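Local coordinates for protein DNA polymerase (Bacillus phage phi29, PDB 2PY5) that copies the viral genome by protein-primed, strand-displacing DNA synthesis with high processivity and fidelity, and also carries a 3'-5' exonuclease activity, at residues N251-A256 and C455-I460; Q257-L262 and F363-T368; G358-F363 and G391-N396. The protein carries 2 engineered substitutions. One frame throughout, in Å; residues are numbered along the deposited sequence. Where two conformers were deposited one is given.

Contact 1. Residues N251-A256 and C455-I460; sequences NSLYPA and CDTDSI. With EDO (1,2-ethanediol), chain U.
L253 lays its CB and one methyl against the CB of D458, joining the start of helix 253-260 to the YCDTD motif of the B-family palm, whose last two residues form the turn between strands 452-456 and 459-463. The tight part is mostly aliphatic packing, with one methyl against a backbone carbonyl. L253 CB and D458 CB are 3.7 Å apart, the two side chains crossing obliquely, and L253 CD2 sits 3.4 Å from T457 O. CG of L253 is anti to its backbone N (chi1 179°), which carries CD2 to the turn; the same methyl lies over one face of the Y254 ring, offset toward the rim. T457 CG2 closes the row, 3.8 Å from Y254 OH and approaching the ring obliquely. A437 of helix 427-447 packs on both L253 and Y254, while Y390 stacks on the Y254 ring; Y254 and Y390 are probably involved in nucleotide selection.

The other side is looser and wet. D456 and D458 ligate the catalytic magnesium in this enzyme, and here an ethanediol, probably from the crystallisation liquor, lies beside both, with its C1 3.6 Å from T457 CB. D249, another ligand of the catalytic magnesium, lies close to D458. One water links the segments, accepting from L253 N at 2.9 Å and donating to D458 OD1 at 2.8 Å.

Contact 2. Residues Q257-L262 and F363-T368; sequences QMYSRL and FIDKWT. With EDO (1,2-ethanediol), chain N; EDO (1,2-ethanediol), chain T; EDO (1,2-ethanediol), chain I.
Y259 and I364 supply most of the apolar packing between the C-terminal end of helix 253-260 and helix 361-373. I364 CG2 comes within 3.7 Å of Y259 CD2, oblique to the ring, while the other branch of the isoleucine ends with CD1 3.8 Å from M258 CB. This split follows from chi1 of I364 (-67°), which sets CG2 anti to the backbone N and CG1 beside it.

The polar bond across the contact is Y259 OH to D365 OD1, 2.6 Å long, with the phenol as donor. It uses the syn lone pair of OD1, and the acceptor lies at the ring edge near its plane, although ring and carboxylate planes are 55° apart. K361 NZ gives a hydrogen bond to Y259 OH and a salt bridge to D365 OD2, tying both partners to one ammonium.

An ethanediol, probably from the crystallisation liquor, donates through O1 to D365 OD1 at 2.8 Å and rests its C2 on one face of the Y259 ring.

I364 is involved in binding DNA and dNTP, K366 in stabilising the incoming nucleotide. Helix 253-260 follows palm strand 241-250 and helix 361-373 is a long fingers helix: palm-to-fingers packing of a B-family polymerase.

Contact 3. Residues G358-F363 and G391-N396; sequences GLFKDF and GKFASN. With nucleotides of chain C.
F360 and F393 both carry CG anti to the carbonyl carbon and beside the backbone N (chi1 -59° and -79°), and from backbones whose CA atoms are 12.7 Å apart these torsions send the two rings toward each other from opposite directions. The outer ring atoms meet, F360 CE2 lying 3.8 Å from F393 CE1. That carbon of F393 lies in the plane of the F360 ring, at its edge, whereas F360 CE2 approaches the F393 ring obliquely. The planes are nearly perpendicular, at 87°, with ring centroids 5.8 Å apart. Both residues are buried: M429 of helix 427-447 touches the two of them, F198 meets the F360 ring and F211 packs edge-to-face with F393.

F360 is the third residue of a type I beta turn, G358 to K361, that leads into helix 361-373, and F393 lies on the short, weakly bonded helix at 390-393. The pair therefore brackets the fingers subdomain of this B-family polymerase, whose two long helices, 361-373 and 376-387, occupy most of the intervening chain.

On either side of F393 in the chain, residues bind the single-stranded DNA: K392 before it, N396 after it. K392, bent at both chi2 and chi3, brings NZ to DC4 of chain C, donating to OP2 at 2.8 Å and to O5' at 3.2 Å. The backbone N of N396 donates to OP1 of DT5 of chain C at 2.8 Å. S395 shapes the turn between these grips: its OG and its backbone N reach K392 O from the same face of the carbonyl plane, OG at 2.7 Å.

How the contacts relate
Contact 3 is wholly buried, its two touching residues both aromatic, whereas contacts 1 and 2 are only partly buried and mix apolar packing with polar groups. Helix 253-260 serves contacts 1 and 2, with P255 O against I364 CD1; helix 361-373 serves contacts 2 and 3, which share F363. Contacts 2 and 3 lie closest, centres about 9 Å apart, and touch through M258 O and F360 CD1; contacts 1 and 3 do not touch. The chemistry follows location: a water bridge and carboxylates at the metal site in contact 1, a direct phenol-carboxylate bond in contact 2, and purely apolar pairing in contact 3, beside backbone and lysine grips on DNA.

Contact 1. Residues N251-A256 and C455-I460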
loop_
_atom_site.group_PDB
_atom_site.type_symbol
_atom_site.label_atom_id
_atom_site.label_comp_id
_atom_site.label_asym_id
_atom_site.label_seq_id
_atom_site.Cartn_x
_atom_site.Cartn_y
_atom_site.Cartn_z
ATOM N N ASN F 251 -10.725 -13.982 -6.183
ATOM C CA ASN F 251 -11.548 -12.808 -6.449
ATOM C C ASN F 251 -11.755 -12.037 -5.152
ATOM O O ASN F 251 -12.498 -12.491 -4.264
ATOM C CB ASN F 251 -12.888 -13.224 -7.059
ATOM C CG ASN F 251 -12.731 -13.932 -8.394
ATOM O OD1 ASN F 251 -12.001 -13.457 -9.277
ATOM N ND2 ASN F 251 -13.411 -15.057 -8.554
ATOM N N SER F 252 -11.055 -10.910 -5.040
ATOM C CA SER F 252 -11.127 -10.003 -3.894
ATOM C C SER F 252 -10.826 -10.696 -2.556
ATOM O O SER F 252 -11.673 -10.760 -1.672
ATOM C CB SER F 252 -12.459 -9.277 -3.873
ATOM O OG SER F 252 -12.590 -8.465 -5.044
ATOM N N LEU F 253 -9.585 -11.161 -2.418
ATOM C CA LEU F 253 -9.152 -11.930 -1.248
ATOM C C LEU F 253 -9.622 -11.364 0.106
ATOM O O LEU F 253 -10.251 -12.071 0.890
ATOM C CB LEU F 253 -7.620 -12.041 -1.252
ATOM C CG LEU F 253 -6.970 -12.795 -0.073
ATOM C CD1 LEU F 253 -7.132 -14.257 -0.247
ATOM C CD2 LEU F 253 -5.503 -12.395 0.035
ATOM N N TYR F 254 -9.287 -10.115 0.385
ATOM C CA TYR F 254 -9.517 -9.582 1.728
ATOM C C TYR F 254 -10.987 -9.307 1.972
ATOM O O TYR F 254 -11.531 -9.801 2.972
ATOM C CB TYR F 254 -8.627 -8.373 1.995
ATOM C CG TYR F 254 -7.170 -8.767 2.202
ATOM C CD1 TYR F 254 -6.190 -8.396 1.299
ATOM C CD2 TYR F 254 -6.776 -9.520 3.300
ATOM C CE1 TYR F 254 -4.850 -8.776 1.498
ATOM C CE2 TYR F 254 -5.467 -9.880 3.498
ATOM C CZ TYR F 254 -4.518 -9.516 2.610
ATOM O OH TYR F 254 -3.178 -9.875 2.821
ATOM N N PRO F 255 -11.677 -8.607 1.042
ATOM C CA PRO F 255 -13.124 -8.528 1.217
ATOM C C PRO F 255 -13.814 -9.894 1.350
ATOM O O PRO F 255 -14.801 -10.023 2.103
ATOM C CB PRO F 255 -13.588 -7.791 -0.047
ATOM C CG PRO F 255 -12.456 -6.915 -0.384
ATOM C CD PRO F 255 -11.244 -7.811 -0.121
ATOM N N ALA F 256 -13.338 -10.910 0.624
ATOM C CA ALA F 256 -13.916 -12.244 0.732
ATOM C C ALA F 256 -13.777 -12.797 2.156
ATOM O O ALA F 256 -14.719 -13.387 2.676
ATOM C CB ALA F 256 -13.288 -13.205 -0.268
ATOM N N CYS F 455 3.551 -18.651 -4.619
ATOM C CA CYS F 455 2.376 -17.971 -4.081
ATOM C C CYS F 455 2.710 -16.515 -3.836
ATOM O O CYS F 455 3.803 -16.203 -3.368
ATOM C CB CYS F 455 1.997 -18.562 -2.725
ATOM S SG CYS F 455 1.596 -20.319 -2.744
ATOM N N ASP F 456 1.751 -15.640 -4.102
ATOM C CA ASP F 456 1.858 -14.264 -3.638
ATOM C C ASP F 456 0.513 -13.701 -3.229
ATOM O O ASP F 456 -0.236 -13.189 -4.065
ATOM C CB ASP F 456 2.486 -13.343 -4.672
ATOM C CG ASP F 456 2.698 -11.923 -4.124
ATOM O OD1 ASP F 456 2.566 -11.739 -2.880
ATOM O OD2 ASP F 456 3.003 -10.994 -4.909
ATOM N N THR F 457 0.235 -13.821 -1.933
ATOM C CA THR F 457 -0.872 -13.161 -1.249
ATOM C C THR F 457 -2.208 -13.747 -1.602
ATOM O O THR F 457 -2.819 -14.386 -0.753
ATOM C CB THR F 457 -0.858 -11.632 -1.427
ATOM O OG1 THR F 457 0.388 -11.135 -0.959
ATOM C CG2 THR F 457 -1.991 -10.976 -0.608
ATOM N N ASP F 458 -2.650 -13.529 -2.843
ATOM C CA ASP F 458 -3.955 -14.001 -3.327
ATOM C C ASP F 458 -3.800 -14.853 -4.570
ATOM O O ASP F 458 -4.780 -15.157 -5.219
ATOM C CB ASP F 458 -4.900 -12.806 -3.640
ATOM C CG ASP F 458 -4.314 -11.809 -4.610
ATOM O OD1 ASP F 458 -4.927 -10.725 -4.811
ATOM O OD2 ASP F 458 -3.223 -12.078 -5.157
ATOM N N SER F 459 -2.577 -15.277 -4.892
ATOM C CA SER F 459 -2.357 -15.937 -6.164
ATOM C C SER F 459 -1.492 -17.157 -5.991
ATOM O O SER F 459 -0.581 -17.175 -5.178
ATOM C CB SER F 459 -1.709 -14.995 -7.158
ATOM O OG SER F 459 -2.510 -13.843 -7.363
ATOM N N ILE F 460 -1.823 -18.195 -6.744
ATOM C CA ILE F 460 -0.982 -19.394 -6.806
ATOM C C ILE F 460 -0.632 -19.691 -8.267
ATOM O O ILE F 460 -1.454 -19.573 -9.165
ATOM C CB ILE F 460 -1.622 -20.636 -6.142
ATOM C CG1 ILE F 460 -2.936 -21.049 -6.816
ATOM C CG2 ILE F 460 -1.831 -20.356 -4.641
ATOM C CD1 ILE F 460 -3.550 -22.314 -6.198
HETATM C C1 EDO U . -1.022 -9.829 -4.594
HETATM O O1 EDO U . -0.968 -8.454 -4.196
HETATM C C2 EDO U . -1.183 -9.956 -6.109
HETATM O O2 EDO U . -0.504 -11.116 -6.630
HETATM O O HOH W 1 -7.693 -10.871 -4.644
#

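Contact 2. Residues Q257-L262 and F363-T368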
loop_
_atom_site.group_PDB
_atom_site.type_symbol
_atom_site.label_atom_id
_atom_site.label_comp_id
_atom_site.label_asym_id
_atom_site.label_seq_id
_atom_site.Cartn_x
_atom_site.Cartn_y
_atom_site.Cartn_z
ATOM N N GLN F 257 -12.626 -12.606 2.784
ATOM C CA GLN F 257 -12.470 -13.082 4.179
ATOM C C GLN F 257 -13.413 -12.337 5.125
ATOM O O GLN F 257 -14.053 -12.928 6.006
ATOM C CB GLN F 257 -11.033 -12.952 4.688
ATOM C CG GLN F 257 -9.960 -13.530 3.798
ATOM C CD GLN F 257 -10.319 -14.846 3.203
ATOM O OE1 GLN F 257 -10.609 -15.812 3.911
ATOM N NE2 GLN F 257 -10.316 -14.910 1.865
ATOM N N MET F 258 -13.494 -11.029 4.929
ATOM C CA MET F 258 -14.381 -10.176 5.731
ATOM C C MET F 258 -15.850 -10.577 5.585
ATOM O O MET F 258 -16.624 -10.518 6.547
ATOM C CB MET F 258 -14.147 -8.711 5.351
ATOM C CG MET F 258 -12.718 -8.292 5.659
ATOM S SD MET F 258 -12.222 -6.770 4.827
ATOM C CE MET F 258 -12.979 -5.702 5.905
ATOM N N TYR F 259 -16.232 -11.019 4.390
ATOM C CA TYR F 259 -17.622 -11.315 4.114
ATOM C C TYR F 259 -18.085 -12.614 4.754
ATOM O O TYR F 259 -19.237 -12.705 5.157
ATOM C CB TYR F 259 -17.850 -11.401 2.603
ATOM C CG TYR F 259 -19.285 -11.175 2.181
ATOM C CD1 TYR F 259 -20.100 -12.232 1.819
ATOM C CD2 TYR F 259 -19.818 -9.892 2.141
ATOM C CE1 TYR F 259 -21.439 -12.019 1.432
ATOM C CE2 TYR F 259 -21.122 -9.660 1.738
ATOM C CZ TYR F 259 -21.937 -10.728 1.395
ATOM O OH TYR F 259 -23.223 -10.502 0.994
ATOM N N SER F 260 -17.194 -13.611 4.870
ATOM C CA SER F 260 -17.659 -14.956 5.236
ATOM C C SER F 260 -16.952 -15.655 6.389
ATOM O O SER F 260 -17.499 -16.632 6.920
ATOM C CB SER F 260 -17.644 -15.877 4.016
ATOM O OG SER F 260 -16.340 -16.203 3.625
ATOM N N ARG F 261 -15.798 -15.162 6.828
ATOM C CA ARG F 261 -15.071 -15.858 7.876
ATOM C C ARG F 261 -15.495 -15.483 9.286
ATOM O O ARG F 261 -16.031 -14.414 9.520
ATOM C CB ARG F 261 -13.553 -15.645 7.766
ATOM C CG ARG F 261 -12.974 -16.099 6.448
ATOM C CD ARG F 261 -12.930 -17.597 6.291
ATOM N NE ARG F 261 -12.028 -17.968 5.205
ATOM C CZ ARG F 261 -11.787 -19.202 4.796
ATOM N NH1 ARG F 261 -12.391 -20.243 5.366
ATOM N NH2 ARG F 261 -10.924 -19.407 3.807
ATOM N N LEU F 262 -15.266 -16.405 10.212
ATOM C CA LEU F 262 -15.453 -16.136 11.636
ATOM C C LEU F 262 -14.397 -15.149 12.103
ATOM O O LEU F 262 -13.202 -15.434 12.023
ATOM C CB LEU F 262 -15.346 -17.431 12.434
ATOM C CG LEU F 262 -15.715 -17.374 13.907
ATOM C CD1 LEU F 262 -17.215 -17.032 14.108
ATOM C CD2 LEU F 262 -15.362 -18.714 14.554
ATOM N N PHE F 363 -21.643 -3.301 4.390
ATOM C CA PHE F 363 -20.630 -2.407 3.793
ATOM C C PHE F 363 -20.146 -2.971 2.475
ATOM O O PHE F 363 -20.047 -2.273 1.466
ATOM C CB PHE F 363 -19.438 -2.254 4.750
ATOM C CG PHE F 363 -18.313 -1.405 4.205
ATOM C CD1 PHE F 363 -18.368 -0.022 4.298
ATOM C CD2 PHE F 363 -17.196 -1.986 3.596
ATOM C CE1 PHE F 363 -17.332 0.778 3.787
ATOM C CE2 PHE F 363 -16.163 -1.183 3.089
ATOM C CZ PHE F 363 -16.227 0.188 3.211
ATOM N N ILE F 364 -19.837 -4.254 2.483
ATOM C CA ILE F 364 -19.327 -4.885 1.274
ATOM C C ILE F 364 -20.414 -4.966 0.204
ATOM O O ILE F 364 -20.153 -4.718 -0.965
ATOM C CB ILE F 364 -18.696 -6.266 1.579
ATOM C CG1 ILE F 364 -17.425 -6.066 2.413
ATOM C CG2 ILE F 364 -18.400 -7.035 0.280
ATOM C CD1 ILE F 364 -16.800 -7.329 2.953
ATOM N N ASP F 365 -21.644 -5.303 0.592
ATOM C CA ASP F 365 -22.759 -5.308 -0.364
ATOM C C ASP F 365 -22.925 -3.937 -1.032
ATOM O O ASP F 365 -23.106 -3.865 -2.246
ATOM C CB ASP F 365 -24.059 -5.704 0.337
ATOM C CG ASP F 365 -24.150 -7.207 0.650
ATOM O OD1 ASP F 365 -23.312 -7.998 0.148
ATOM O OD2 ASP F 365 -25.082 -7.604 1.385
ATOM N N LYS F 366 -22.852 -2.867 -0.238
ATOM C CA LYS F 366 -23.049 -1.493 -0.746
ATOM C C LYS F 366 -22.013 -1.147 -1.790
ATOM O O LYS F 366 -22.346 -0.733 -2.899
ATOM C CB LYS F 366 -22.991 -0.464 0.387
ATOM C CG LYS F 366 -23.019 1.018 -0.085
ATOM C CD LYS F 366 -22.720 1.985 1.052
ATOM C CE LYS F 366 -22.342 3.380 0.551
ATOM N NZ LYS F 366 -23.522 4.173 0.171
ATOM N N TRP F 367 -20.746 -1.318 -1.432
ATOM C CA TRP F 367 -19.673 -0.865 -2.307
ATOM C C TRP F 367 -19.435 -1.824 -3.474
ATOM O O TRP F 367 -19.014 -1.398 -4.544
ATOM C CB TRP F 367 -18.408 -0.559 -1.487
ATOM C CG TRP F 367 -18.605 0.682 -0.719
ATOM C CD1 TRP F 367 -18.881 0.808 0.612
ATOM C CD2 TRP F 367 -18.607 2.004 -1.254
ATOM N NE1 TRP F 367 -19.010 2.133 0.946
ATOM C CE2 TRP F 367 -18.859 2.891 -0.184
ATOM C CE3 TRP F 367 -18.409 2.529 -2.537
ATOM C CZ2 TRP F 367 -18.935 4.279 -0.364
ATOM C CZ3 TRP F 367 -18.467 3.901 -2.714
ATOM C CH2 TRP F 367 -18.733 4.764 -1.631
ATOM N N THR F 368 -19.723 -3.109 -3.284
ATOM C CA THR F 368 -19.689 -4.059 -4.395
ATOM C C THR F 368 -20.770 -3.702 -5.433
ATOM O O THR F 368 -20.505 -3.708 -6.635
ATOM C CB THR F 368 -19.826 -5.516 -3.910
ATOM O OG1 THR F 368 -18.769 -5.811 -2.989
ATOM C CG2 THR F 368 -19.740 -6.487 -5.066
HETATM C C1 EDO N . -20.938 -8.517 -2.059
HETATM O O1 EDO N . -22.270 -8.218 -2.469
HETATM C C2 EDO N . -20.825 -10.006 -1.786
HETATM O O2 EDO N . -20.629 -10.718 -3.010
HETATM C C1 EDO T . -12.196 -17.614 0.846
HETATM O O1 EDO T . -11.631 -16.756 -0.150
HETATM C C2 EDO T . -13.400 -16.953 1.513
HETATM O O2 EDO T . -14.451 -16.722 0.562
HETATM C C1 EDO I . -17.888 -19.128 9.489
HETATM O O1 EDO I . -17.403 -20.182 10.329
HETATM C C2 EDO I . -17.669 -19.492 8.023
HETATM O O2 EDO I . -18.738 -19.013 7.189
#

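Contact 3. Residues G358-F363 and G391-N396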
loop_
_atom_site.group_PDB
_atom_site.type_symbol
_atom_site.label_atom_id
_atom_site.label_comp_id
_atom_site.label_asym_id
_atom_site.label_seq_id
_atom_site.Cartn_x
_atom_site.Cartn_y
_atom_site.Cartn_z
ATOM N N GLY F 358 -20.376 -11.929 9.403
ATOM C CA GLY F 358 -21.361 -10.956 8.956
ATOM C C GLY F 358 -21.202 -9.491 9.341
ATOM O O GLY F 358 -22.038 -8.660 8.953
ATOM N N LEU F 359 -20.151 -9.152 10.092
ATOM C CA LEU F 359 -19.963 -7.759 10.524
ATOM C C LEU F 359 -19.780 -6.800 9.354
ATOM O O LEU F 359 -20.093 -5.618 9.482
ATOM C CB LEU F 359 -18.789 -7.623 11.508
ATOM C CG LEU F 359 -19.069 -8.142 12.915
ATOM C CD1 LEU F 359 -17.766 -8.390 13.664
ATOM C CD2 LEU F 359 -19.945 -7.165 13.682
ATOM N N PHE F 360 -19.285 -7.309 8.215
ATOM C CA PHE F 360 -18.988 -6.478 7.049
ATOM C C PHE F 360 -19.962 -6.625 5.890
ATOM O O PHE F 360 -19.758 -6.007 4.843
ATOM C CB PHE F 360 -17.566 -6.771 6.550
ATOM C CG PHE F 360 -16.517 -6.519 7.572
ATOM C CD1 PHE F 360 -16.031 -7.545 8.364
ATOM C CD2 PHE F 360 -16.051 -5.242 7.777
ATOM C CE1 PHE F 360 -15.060 -7.288 9.293
ATOM C CE2 PHE F 360 -15.092 -4.984 8.738
ATOM C CZ PHE F 360 -14.601 -6.015 9.485
ATOM N N LYS F 361 -21.027 -7.403 6.082
ATOM C CA LYS F 361 -21.938 -7.737 4.992
ATOM C C LYS F 361 -22.501 -6.488 4.314
ATOM O O LYS F 361 -22.411 -6.338 3.099
ATOM C CB LYS F 361 -23.099 -8.572 5.490
ATOM C CG LYS F 361 -24.041 -8.961 4.381
ATOM C CD LYS F 361 -25.042 -9.978 4.845
ATOM C CE LYS F 361 -26.257 -9.995 3.959
ATOM N NZ LYS F 361 -25.929 -10.221 2.522
ATOM N N ASP F 362 -23.100 -5.595 5.101
ATOM C CA ASP F 362 -23.793 -4.448 4.514
ATOM C C ASP F 362 -22.826 -3.488 3.821
ATOM O O ASP F 362 -23.155 -2.924 2.785
ATOM C CB ASP F 362 -24.634 -3.709 5.564
ATOM C CG ASP F 362 -25.835 -4.520 6.049
ATOM O OD1 ASP F 362 -26.257 -5.486 5.368
ATOM O OD2 ASP F 362 -26.381 -4.161 7.119
ATOM N N PHE F 363 -21.643 -3.301 4.390
ATOM C CA PHE F 363 -20.630 -2.407 3.793
ATOM C C PHE F 363 -20.146 -2.971 2.475
ATOM O O PHE F 363 -20.047 -2.273 1.466
ATOM C CB PHE F 363 -19.438 -2.254 4.750
ATOM C CG PHE F 363 -18.313 -1.405 4.205
ATOM C CD1 PHE F 363 -18.368 -0.022 4.298
ATOM C CD2 PHE F 363 -17.196 -1.986 3.596
ATOM C CE1 PHE F 363 -17.332 0.778 3.787
ATOM C CE2 PHE F 363 -16.163 -1.183 3.089
ATOM C CZ PHE F 363 -16.227 0.188 3.211
ATOM N N GLY F 391 -7.038 -2.725 6.765
ATOM C CA GLY F 391 -5.779 -2.251 7.303
ATOM C C GLY F 391 -5.930 -1.262 8.442
ATOM O O GLY F 391 -5.048 -1.129 9.279
ATOM N N LYS F 392 -7.038 -0.532 8.463
ATOM C CA LYS F 392 -7.267 0.466 9.509
ATOM C C LYS F 392 -7.498 -0.165 10.886
ATOM O O LYS F 392 -7.252 0.456 11.906
ATOM C CB LYS F 392 -8.440 1.351 9.128
ATOM C CG LYS F 392 -8.106 2.331 8.006
ATOM C CD LYS F 392 -7.254 3.508 8.445
ATOM C CE LYS F 392 -8.029 4.553 9.268
ATOM N NZ LYS F 392 -7.203 5.763 9.585
ATOM N N PHE F 393 -7.974 -1.405 10.911
ATOM C CA PHE F 393 -8.260 -2.042 12.204
ATOM C C PHE F 393 -6.996 -2.225 13.070
ATOM O O PHE F 393 -7.059 -2.146 14.293
ATOM C CB PHE F 393 -8.991 -3.368 11.996
ATOM C CG PHE F 393 -10.455 -3.200 11.719
ATOM C CD1 PHE F 393 -10.941 -3.130 10.422
ATOM C CD2 PHE F 393 -11.341 -3.062 12.765
ATOM C CE1 PHE F 393 -12.288 -2.940 10.200
ATOM C CE2 PHE F 393 -12.665 -2.887 12.547
ATOM C CZ PHE F 393 -13.145 -2.823 11.265
ATOM N N ALA F 394 -5.844 -2.471 12.427
ATOM C CA ALA F 394 -4.594 -2.679 13.117
ATOM C C ALA F 394 -3.676 -1.441 13.162
ATOM O O ALA F 394 -2.498 -1.564 13.423
ATOM C CB ALA F 394 -3.862 -3.869 12.501
ATOM N N SER F 395 -4.260 -0.262 12.996
ATOM C CA SER F 395 -3.555 1.001 13.153
ATOM C C SER F 395 -2.777 1.010 14.459
ATOM O O SER F 395 -3.321 0.659 15.512
ATOM C CB SER F 395 -4.563 2.152 13.180
ATOM O OG SER F 395 -5.233 2.310 11.946
ATOM N N ASN F 396 -1.514 1.431 14.413
ATOM C CA ASN F 396 -0.668 1.388 15.565
ATOM C C ASN F 396 -0.974 2.587 16.456
ATOM O O ASN F 396 -0.895 3.736 15.996
ATOM C CB ASN F 396 0.816 1.416 15.119
ATOM C CG ASN F 396 1.784 0.912 16.179
ATOM O OD1 ASN F 396 2.677 0.089 15.901
ATOM N ND2 ASN F 396 1.635 1.387 17.373
ATOM P P DC C 4 -4.317 6.513 7.503
ATOM O OP1 DC C 4 -3.750 6.053 6.218
ATOM O OP2 DC C 4 -5.722 7.013 7.594
ATOM O "O5'" DC C 4 -4.199 5.403 8.634
ATOM C "C5'" DC C 4 -3.000 4.679 8.753
ATOM C "C4'" DC C 4 -3.330 3.207 8.925
ATOM O "O4'" DC C 4 -3.996 2.689 7.740
ATOM C "C3'" DC C 4 -2.093 2.343 9.077
ATOM O "O3'" DC C 4 -1.701 2.347 10.423
ATOM C "C2'" DC C 4 -2.593 0.991 8.623
ATOM C "C1'" DC C 4 -3.518 1.382 7.487
ATOM N N1 DC C 4 -2.846 1.316 6.163
ATOM C C2 DC C 4 -2.534 0.045 5.647
ATOM O O2 DC C 4 -2.799 -0.979 6.305
ATOM N N3 DC C 4 -1.932 -0.048 4.438
ATOM C C4 DC C 4 -1.657 1.058 3.750
ATOM N N4 DC C 4 -1.067 0.901 2.556
ATOM C C5 DC C 4 -1.969 2.355 4.250
ATOM C C6 DC C 4 -2.555 2.448 5.448
ATOM P P DT C 5 -0.169 2.355 10.835
ATOM O OP1 DT C 5 -0.111 2.538 12.289
ATOM O OP2 DT C 5 0.532 3.356 9.960
ATOM O "O5'" DT C 5 0.340 0.915 10.433
ATOM C "C5'" DT C 5 -0.273 -0.206 11.064
ATOM C "C4'" DT C 5 0.219 -1.457 10.384
ATOM O "O4'" DT C 5 -0.108 -1.417 8.977
ATOM C "C3'" DT C 5 1.730 -1.619 10.456
ATOM O "O3'" DT C 5 1.985 -2.579 11.439
ATOM C "C2'" DT C 5 2.179 -2.093 9.079
ATOM C "C1'" DT C 5 0.982 -1.836 8.175
ATOM N N1 DT C 5 1.201 -0.792 7.103
ATOM C C2 DT C 5 1.560 -1.217 5.844
ATOM O O2 DT C 5 1.725 -2.395 5.572
ATOM N N3 DT C 5 1.718 -0.208 4.924
ATOM C C4 DT C 5 1.554 1.154 5.122
ATOM O O4 DT C 5 1.718 1.981 4.227
ATOM C C5 DT C 5 1.175 1.540 6.453
ATOM C C7 DT C 5 0.968 2.993 6.793
ATOM C C6 DT C 5 1.021 0.563 7.364
ATOM P P DT C 6 2.850 -2.230 12.733
ATOM O OP1 DT C 6 2.581 -3.341 13.662
ATOM O OP2 DT C 6 2.679 -0.803 13.126
ATOM O "O5'" DT C 6 4.353 -2.358 12.186
ATOM C "C5'" DT C 6 4.914 -3.617 11.863
ATOM C "C4'" DT C 6 6.364 -3.410 11.483
ATOM O "O4'" DT C 6 6.382 -2.752 10.191
ATOM C "C3'" DT C 6 7.167 -2.523 12.444
ATOM O "O3'" DT C 6 8.489 -3.039 12.677
ATOM C "C2'" DT C 6 7.200 -1.174 11.735
ATOM C "C1'" DT C 6 7.180 -1.588 10.265
ATOM N N1 DT C 6 6.633 -0.559 9.296
ATOM C C2 DT C 6 7.331 -0.324 8.125
ATOM O O2 DT C 6 8.369 -0.905 7.841
ATOM N N3 DT C 6 6.763 0.623 7.299
ATOM C C4 DT C 6 5.600 1.346 7.514
ATOM O O4 DT C 6 5.187 2.172 6.703
ATOM C C5 DT C 6 4.917 1.050 8.755
ATOM C C7 DT C 6 3.646 1.763 9.116
ATOM C C6 DT C 6 5.456 0.127 9.573
#